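Putative cell adhesion protein (Parabacteroides distasonis, PDB 3LIU) belongs to the FimA/Mfa1 fimbrillin family and probably serves as a pilus subunit in cell adhesion by a gut bacterium. Local coordinates at residues 202-207 / 242-247; 210-215 / 221-226; 225-230 / 236-241. All coordinates share one frame; numbering follows the deposited sequence.

Contact 1. Residues 202-207 / 242-247; sequences EVFIAS and LLFLTS
F204 and L242 meet through a CH-pi contact: the methyl CD1 of L242 sits over one face of the F204 ring, 3.9 Å from its centroid and 20° off the ring normal. The methyl is displaced toward the rim, so its closest ring atom is F204 CD1, 3.7 Å from L242 CD1. The leucine side chain crosses that of F204 at about a right angle and lays one of its two methyls, CD1, on the ring.

The aromatic part of the contact is oblique. F204 and F244 approach from opposite directions, with F204 CZ 3.8 Å from F244 CE1, and their planes meet at 45°. F204 CZ lies at the edge of the F244 ring, near its plane. Y332 of strand 326-336 touches both phenylalanines.

A polar group borders this apolar patch. The E202 chain bends at chi2 (91°), and its carboxylate atom OE2 comes within 3.9 Å of L242 CD1, a van der Waals contact.

The arrangement is a loop packed over one face of a beta-sheet, in which alternate residues of strand 193-213, E202 and F204, turn toward the chain that leaves strand 238-240, and the loop folds L242 and F244 against them.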
# COMPACT_ATOMS: atom_id res chain seq x y z
N GLU A 202 12.73 -4.15 17.88
CA GLU A 202 11.84 -4.67 16.83
C GLU A 202 10.84 -3.60 16.37
O GLU A 202 10.42 -2.73 17.14
CB GLU A 202 11.07 -5.91 17.37
CG GLU A 202 10.16 -6.63 16.35
CD GLU A 202 10.86 -7.76 15.60
OE1 GLU A 202 12.04 -8.01 15.87
OE2 GLU A 202 10.22 -8.42 14.74
N VAL A 203 10.46 -3.68 15.10
CA VAL A 203 9.38 -2.89 14.56
C VAL A 203 8.42 -3.83 13.84
O VAL A 203 8.87 -4.76 13.14
CB VAL A 203 9.92 -1.83 13.57
CG1 VAL A 203 8.79 -0.92 13.10
CG2 VAL A 203 11.05 -0.99 14.23
N PHE A 204 7.12 -3.66 14.02
CA PHE A 204 6.17 -4.46 13.25
C PHE A 204 4.86 -3.75 12.97
O PHE A 204 4.55 -2.72 13.59
CB PHE A 204 5.97 -5.88 13.85
CG PHE A 204 5.08 -5.95 15.09
CD1 PHE A 204 5.55 -5.57 16.32
CD2 PHE A 204 3.78 -6.43 15.00
CE1 PHE A 204 4.76 -5.65 17.46
CE2 PHE A 204 2.96 -6.52 16.14
CZ PHE A 204 3.47 -6.15 17.38
N ILE A 205 4.11 -4.30 12.02
CA ILE A 205 2.85 -3.73 11.60
C ILE A 205 1.70 -4.66 11.98
O ILE A 205 1.85 -5.88 11.86
CB ILE A 205 2.81 -3.52 10.06
CG1 ILE A 205 3.97 -2.65 9.60
CG2 ILE A 205 1.42 -2.96 9.61
CD1 ILE A 205 4.08 -1.27 10.23
N ALA A 206 0.59 -4.09 12.44
CA ALA A 206 -0.62 -4.89 12.79
C ALA A 206 -1.82 -4.30 12.05
O ALA A 206 -1.83 -3.13 11.73
CB ALA A 206 -0.87 -4.89 14.32
N SER A 207 -2.85 -5.10 11.79
CA SER A 207 -4.01 -4.65 11.03
C SER A 207 -3.69 -4.00 9.69
O SER A 207 -4.30 -3.01 9.31
CB SER A 207 -4.90 -3.70 11.86
OG SER A 207 -5.35 -4.37 13.03
N LEU A 242 3.77 -10.32 13.65
CA LEU A 242 4.04 -11.28 14.72
C LEU A 242 2.74 -11.80 15.33
O LEU A 242 1.72 -11.11 15.33
CB LEU A 242 4.85 -10.58 15.84
CG LEU A 242 6.23 -10.07 15.44
CD1 LEU A 242 6.74 -9.03 16.47
CD2 LEU A 242 7.17 -11.24 15.22
N LEU A 243 2.81 -13.02 15.88
CA LEU A 243 1.73 -13.61 16.65
C LEU A 243 2.15 -13.69 18.13
O LEU A 243 3.31 -13.79 18.46
CB LEU A 243 1.35 -14.99 16.12
CG LEU A 243 0.93 -15.09 14.66
CD1 LEU A 243 0.76 -16.59 14.20
CD2 LEU A 243 -0.34 -14.31 14.48
N PHE A 244 1.17 -13.61 19.03
CA PHE A 244 1.45 -13.63 20.46
C PHE A 244 0.67 -14.77 21.11
O PHE A 244 -0.16 -15.43 20.46
CB PHE A 244 1.18 -12.24 21.08
CG PHE A 244 2.08 -11.18 20.54
CD1 PHE A 244 1.75 -10.47 19.39
CD2 PHE A 244 3.33 -10.94 21.13
CE1 PHE A 244 2.63 -9.50 18.86
CE2 PHE A 244 4.19 -9.99 20.60
CZ PHE A 244 3.82 -9.27 19.47
N LEU A 245 0.99 -15.10 22.35
CA LEU A 245 0.30 -16.24 23.01
C LEU A 245 -1.17 -15.87 23.30
O LEU A 245 -1.49 -14.72 23.64
CB LEU A 245 1.02 -16.70 24.29
CG LEU A 245 2.20 -17.62 24.05
CD1 LEU A 245 2.85 -17.88 25.38
CD2 LEU A 245 1.77 -18.91 23.35
N THR A 246 -2.05 -16.86 23.15
CA THR A 246 -3.48 -16.68 23.43
C THR A 246 -3.90 -17.31 24.78
O THR A 246 -5.03 -17.08 25.25
CB THR A 246 -4.34 -17.25 22.27
OG1 THR A 246 -4.06 -18.64 22.09
CG2 THR A 246 -4.04 -16.51 20.96
N SER A 247 -3.00 -18.06 25.42
CA SER A 247 -3.24 -18.64 26.76
C SER A 247 -1.99 -18.53 27.63
O SER A 247 -0.87 -18.55 27.11
CB SER A 247 -3.66 -20.11 26.68
OG SER A 247 -4.95 -20.27 26.09

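Contact 2. Residues 210-215 / 221-226; sequences GVSSVA and GTIEKD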
# COMPACT_ATOMS: atom_id res chain seq x y z
N GLY A 210 -4.84 -6.97 3.94
CA GLY A 210 -4.06 -7.83 3.08
C GLY A 210 -4.70 -8.06 1.75
O GLY A 210 -4.19 -8.84 0.94
N VAL A 211 -5.83 -7.39 1.51
CA VAL A 211 -6.54 -7.43 0.23
C VAL A 211 -6.87 -6.00 -0.22
O VAL A 211 -7.03 -5.09 0.60
CB VAL A 211 -7.86 -8.23 0.27
CG1 VAL A 211 -7.65 -9.73 0.46
CG2 VAL A 211 -8.82 -7.65 1.36
N SER A 212 -6.98 -5.84 -1.54
CA SER A 212 -7.26 -4.55 -2.21
C SER A 212 -7.90 -4.79 -3.57
O SER A 212 -7.70 -5.85 -4.19
CB SER A 212 -5.96 -3.73 -2.40
OG SER A 212 -6.15 -2.53 -3.18
N SER A 213 -8.66 -3.83 -4.06
CA SER A 213 -9.02 -3.81 -5.50
C SER A 213 -7.73 -3.51 -6.32
O SER A 213 -6.82 -2.86 -5.82
CB SER A 213 -10.09 -2.74 -5.76
OG SER A 213 -11.30 -3.11 -5.15
N VAL A 214 -7.69 -3.95 -7.56
CA VAL A 214 -6.51 -3.76 -8.39
C VAL A 214 -6.42 -2.33 -8.96
O VAL A 214 -5.33 -1.83 -9.19
CB VAL A 214 -6.41 -4.82 -9.51
CG1 VAL A 214 -7.46 -4.61 -10.61
CG2 VAL A 214 -4.99 -4.87 -10.07
N ALA A 215 -7.55 -1.69 -9.21
CA ALA A 215 -7.55 -0.37 -9.85
C ALA A 215 -8.78 0.41 -9.45
O ALA A 215 -9.76 -0.20 -8.97
CB ALA A 215 -7.44 -0.52 -11.34
N GLY A 221 -7.39 6.93 -7.30
CA GLY A 221 -8.62 6.79 -6.55
C GLY A 221 -8.52 5.63 -5.56
O GLY A 221 -7.64 4.78 -5.63
N THR A 222 -9.45 5.62 -4.62
CA THR A 222 -9.48 4.60 -3.58
C THR A 222 -9.71 3.22 -4.19
O THR A 222 -10.48 3.05 -5.15
CB THR A 222 -10.52 4.94 -2.48
OG1 THR A 222 -10.45 3.94 -1.46
CG2 THR A 222 -11.94 4.98 -3.01
N ILE A 223 -8.95 2.25 -3.66
CA ILE A 223 -9.00 0.86 -4.06
C ILE A 223 -9.17 -0.03 -2.82
O ILE A 223 -9.02 -1.25 -2.89
CB ILE A 223 -7.71 0.43 -4.83
CG1 ILE A 223 -6.47 0.81 -4.04
CG2 ILE A 223 -7.74 1.01 -6.27
CD1 ILE A 223 -5.11 0.37 -4.66
N GLU A 224 -9.40 0.59 -1.68
CA GLU A 224 -9.59 -0.10 -0.41
C GLU A 224 -10.77 -1.04 -0.48
O GLU A 224 -11.84 -0.68 -1.00
CB GLU A 224 -9.87 0.92 0.72
CG GLU A 224 -10.03 0.27 2.13
CD GLU A 224 -10.20 1.31 3.24
OE1 GLU A 224 -10.29 2.50 2.92
OE2 GLU A 224 -10.21 0.93 4.44
N LYS A 225 -10.61 -2.22 0.11
CA LYS A 225 -11.72 -3.16 0.28
C LYS A 225 -12.39 -2.94 1.63
O LYS A 225 -11.71 -2.90 2.67
CB LYS A 225 -11.22 -4.59 0.25
CG LYS A 225 -10.79 -5.15 -1.10
CD LYS A 225 -11.85 -4.96 -2.20
CE LYS A 225 -11.59 -5.93 -3.37
NZ LYS A 225 -12.46 -5.69 -4.54
N ASP A 226 -13.72 -2.80 1.62
CA ASP A 226 -14.48 -2.83 2.85
C ASP A 226 -14.36 -4.20 3.47
O ASP A 226 -14.29 -5.21 2.77
CB ASP A 226 -15.96 -2.57 2.58
CG ASP A 226 -16.24 -1.16 2.20
OD1 ASP A 226 -15.36 -0.30 2.28
OD2 ASP A 226 -17.37 -0.91 1.84
O HOH W 1 -7.79 -2.47 1.06
O HOH W 2 -12.28 -0.99 -3.73
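The two backbones come closest at S213 and I223, whose CA atoms are 4.9 Å apart, and one direct backbone hydrogen bond joins them, from S213 N to I223 O at 2.9 Å and in the carbonyl plane. Beside it a water takes the N-H of K225 and donates to V211 O, bridging the main chains where they do not bond directly.

K225 runs along the strand on one side. Its CG lies 3.7 Å from S212 CA; the bend at chi2 (-52°) then turns the rest of the chain toward S213, and NZ donates to S213 OG at 2.9 Å. V211 CG2 packs crosswise against the start of the same chain. A second water links S213 OG to E224 O, so the serine hydroxyl has both a lysine and a water as partners.

I223 fills the other side. Its CG2 methyl reaches the backbone of A215, 3.4 Å from A215 C, while CD1 lies 3.4 Å from S212 OG. That hydroxyl, anti to its own backbone N (chi1 173°), turns along the chain and donates to S213 O at 2.7 Å, with the donor tilted 19° from the carbonyl plane.

The ammonium group of K225 also forms a salt bridge with E111, and E224 forms another with K209. The chemistry implies a buried charge that is probably made tolerable by a carboxylate and a hydroxyl together, while one water bridges the two main chains and another ties the S213 hydroxyl to E224 O, where the loop doubles back past the end of strand 193-213.

Contact 3. Residues 225-230 / 236-241; sequences KDFFGD and LDYKVG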
# COMPACT_ATOMS: atom_id res chain seq x y z
N LYS A 225 -10.61 -2.22 0.11
CA LYS A 225 -11.72 -3.16 0.28
C LYS A 225 -12.39 -2.94 1.63
O LYS A 225 -11.71 -2.90 2.67
CB LYS A 225 -11.22 -4.59 0.25
CG LYS A 225 -10.79 -5.15 -1.10
CD LYS A 225 -11.85 -4.96 -2.20
CE LYS A 225 -11.59 -5.93 -3.37
NZ LYS A 225 -12.46 -5.69 -4.54
N ASP A 226 -13.72 -2.80 1.62
CA ASP A 226 -14.48 -2.83 2.85
C ASP A 226 -14.36 -4.20 3.47
O ASP A 226 -14.29 -5.21 2.77
CB ASP A 226 -15.96 -2.57 2.58
CG ASP A 226 -16.24 -1.16 2.20
OD1 ASP A 226 -15.36 -0.30 2.28
OD2 ASP A 226 -17.37 -0.91 1.84
N PHE A 227 -14.35 -4.25 4.80
CA PHE A 227 -14.29 -5.52 5.56
C PHE A 227 -15.59 -5.72 6.31
O PHE A 227 -16.32 -4.76 6.58
CB PHE A 227 -13.11 -5.51 6.54
CG PHE A 227 -11.79 -5.96 5.95
CD1 PHE A 227 -11.39 -5.60 4.64
CD2 PHE A 227 -10.89 -6.65 6.76
CE1 PHE A 227 -10.13 -5.95 4.16
CE2 PHE A 227 -9.61 -7.01 6.29
CZ PHE A 227 -9.22 -6.68 5.01
N PHE A 228 -15.88 -6.97 6.66
CA PHE A 228 -17.12 -7.31 7.35
C PHE A 228 -18.37 -6.88 6.55
O PHE A 228 -18.36 -6.96 5.31
CB PHE A 228 -17.07 -6.80 8.79
CG PHE A 228 -15.95 -7.41 9.58
CD1 PHE A 228 -15.99 -8.76 9.92
CD2 PHE A 228 -14.82 -6.70 9.88
CE1 PHE A 228 -14.93 -9.37 10.59
CE2 PHE A 228 -13.76 -7.29 10.58
CZ PHE A 228 -13.82 -8.61 10.93
N GLY A 229 -19.43 -6.43 7.22
CA GLY A 229 -20.70 -6.12 6.53
C GLY A 229 -21.13 -7.31 5.71
O GLY A 229 -21.09 -8.43 6.20
N ASP A 230 -21.44 -7.09 4.44
CA ASP A 230 -21.82 -8.20 3.54
C ASP A 230 -20.66 -8.68 2.63
O ASP A 230 -20.87 -9.44 1.66
CB ASP A 230 -22.98 -7.75 2.66
CG ASP A 230 -22.58 -6.66 1.66
OD1 ASP A 230 -21.36 -6.49 1.37
OD2 ASP A 230 -23.49 -5.97 1.16
N LEU A 236 -8.96 -12.72 9.21
CA LEU A 236 -7.82 -13.43 8.61
C LEU A 236 -7.23 -12.63 7.41
O LEU A 236 -6.09 -12.88 6.99
CB LEU A 236 -8.23 -14.82 8.14
CG LEU A 236 -8.59 -15.84 9.24
CD1 LEU A 236 -9.19 -17.05 8.58
CD2 LEU A 236 -7.40 -16.23 10.08
N ASP A 237 -8.01 -11.67 6.91
CA ASP A 237 -7.63 -10.79 5.78
C ASP A 237 -6.87 -9.56 6.19
O ASP A 237 -6.31 -8.88 5.34
CB ASP A 237 -8.87 -10.38 5.00
CG ASP A 237 -9.55 -11.57 4.34
OD1 ASP A 237 -8.93 -12.14 3.42
OD2 ASP A 237 -10.69 -11.91 4.71
N TYR A 238 -6.88 -9.25 7.49
CA TYR A 238 -5.89 -8.39 8.11
C TYR A 238 -4.58 -9.19 8.29
O TYR A 238 -4.61 -10.35 8.66
CB TYR A 238 -6.35 -7.87 9.49
CG TYR A 238 -7.39 -6.77 9.46
CD1 TYR A 238 -7.08 -5.52 8.94
CD2 TYR A 238 -8.66 -6.94 10.02
CE1 TYR A 238 -7.97 -4.50 8.95
CE2 TYR A 238 -9.58 -5.92 10.02
CZ TYR A 238 -9.21 -4.68 9.47
OH TYR A 238 -10.06 -3.63 9.43
N LYS A 239 -3.44 -8.52 8.09
CA LYS A 239 -2.15 -9.15 8.21
C LYS A 239 -1.31 -8.48 9.30
O LYS A 239 -1.43 -7.31 9.54
CB LYS A 239 -1.39 -9.13 6.87
CG LYS A 239 -2.16 -9.62 5.65
CD LYS A 239 -2.73 -11.04 5.79
CE LYS A 239 -3.67 -11.40 4.65
NZ LYS A 239 -4.27 -12.77 4.79
N VAL A 240 -0.48 -9.27 9.96
CA VAL A 240 0.22 -8.85 11.13
C VAL A 240 1.60 -9.52 11.14
O VAL A 240 1.75 -10.70 10.76
CB VAL A 240 -0.56 -9.15 12.45
CG1 VAL A 240 -0.71 -10.69 12.73
CG2 VAL A 240 0.10 -8.46 13.61
N GLY A 241 2.60 -8.78 11.62
CA GLY A 241 4.00 -9.23 11.52
C GLY A 241 4.44 -10.30 12.51
O GLY A 241 5.36 -11.09 12.23
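The ring of F227 leans over that of Y238, with F227 CE2 lying 3.7 Å above the tyrosine plane and over its centre. With CG set away from the carbonyl carbon (chi1 -86°), F227 swings its ring toward Y238. The centroids are 4.6 Å apart and the planes meet at 47°, an oblique pairing that is neither a parallel stack nor a T-shape. The closest approach is from F227 CD2 to Y238 CE2, at 3.6 Å.

The far end of the same phenylalanine meets D237. F227 CE2 is 3.7 Å from D237 CB, and the backbone atoms D237 O and Y238 N lie at the ring's edge, so the ring points into the bend where the 3-10 turn that ends at D237 passes into strand 238-240. The ring of F227 and the carboxylate of D237 stand nearly perpendicular, 81° apart. F228 adds a more distant touch, its CE2 4.4 Å from Y238 CE2 at the edge of the tyrosine ring.

Hydrogen bonds around these groups set their positions. On the tyrosine side, Y238 OH bonds to the backbone O of E291, while the carboxylate of that same residue accepts the backbone N-H of F227; E291 thus ties down both partners of the ring pair. D237 OD2 accepts from the backbone N of G234, and K239 NZ reaches back to L236 O, 2.9 Å away, a bond that links the strand to the 3-10 turn.

Further out, K209 and V211 of strand 193-213 pack on F227, and K209 also touches Y238. F227 and Y238, with F228 at the rim, pack the loop between strands 193-213 and 238-240 onto the sheet in which those two strands pair antiparallel.

In the fold
All three contacts lie along the stretch of chain from strand 193-213 to just beyond its antiparallel neighbour 238-240. Contact 2 lies where strand 193-213 ends, contact 3 where the returning chain enters strand 238-240, and contact 1 just after it leaves. The centres of contacts 2 and 3 are about 11 Å apart; they share K225 and D226, V211 CG2 packs on F227 CE1 at 3.5 Å, and G210 N probably hydrogen-bonds to D237 O at 2.8 Å. Contacts 1 and 3, about 16 Å apart between centres, are joined by a probable hydrogen bond from G241 N to I205 O at 3.0 Å. Contacts 1 and 2, with centres about 24 Å apart, share strand 193-213.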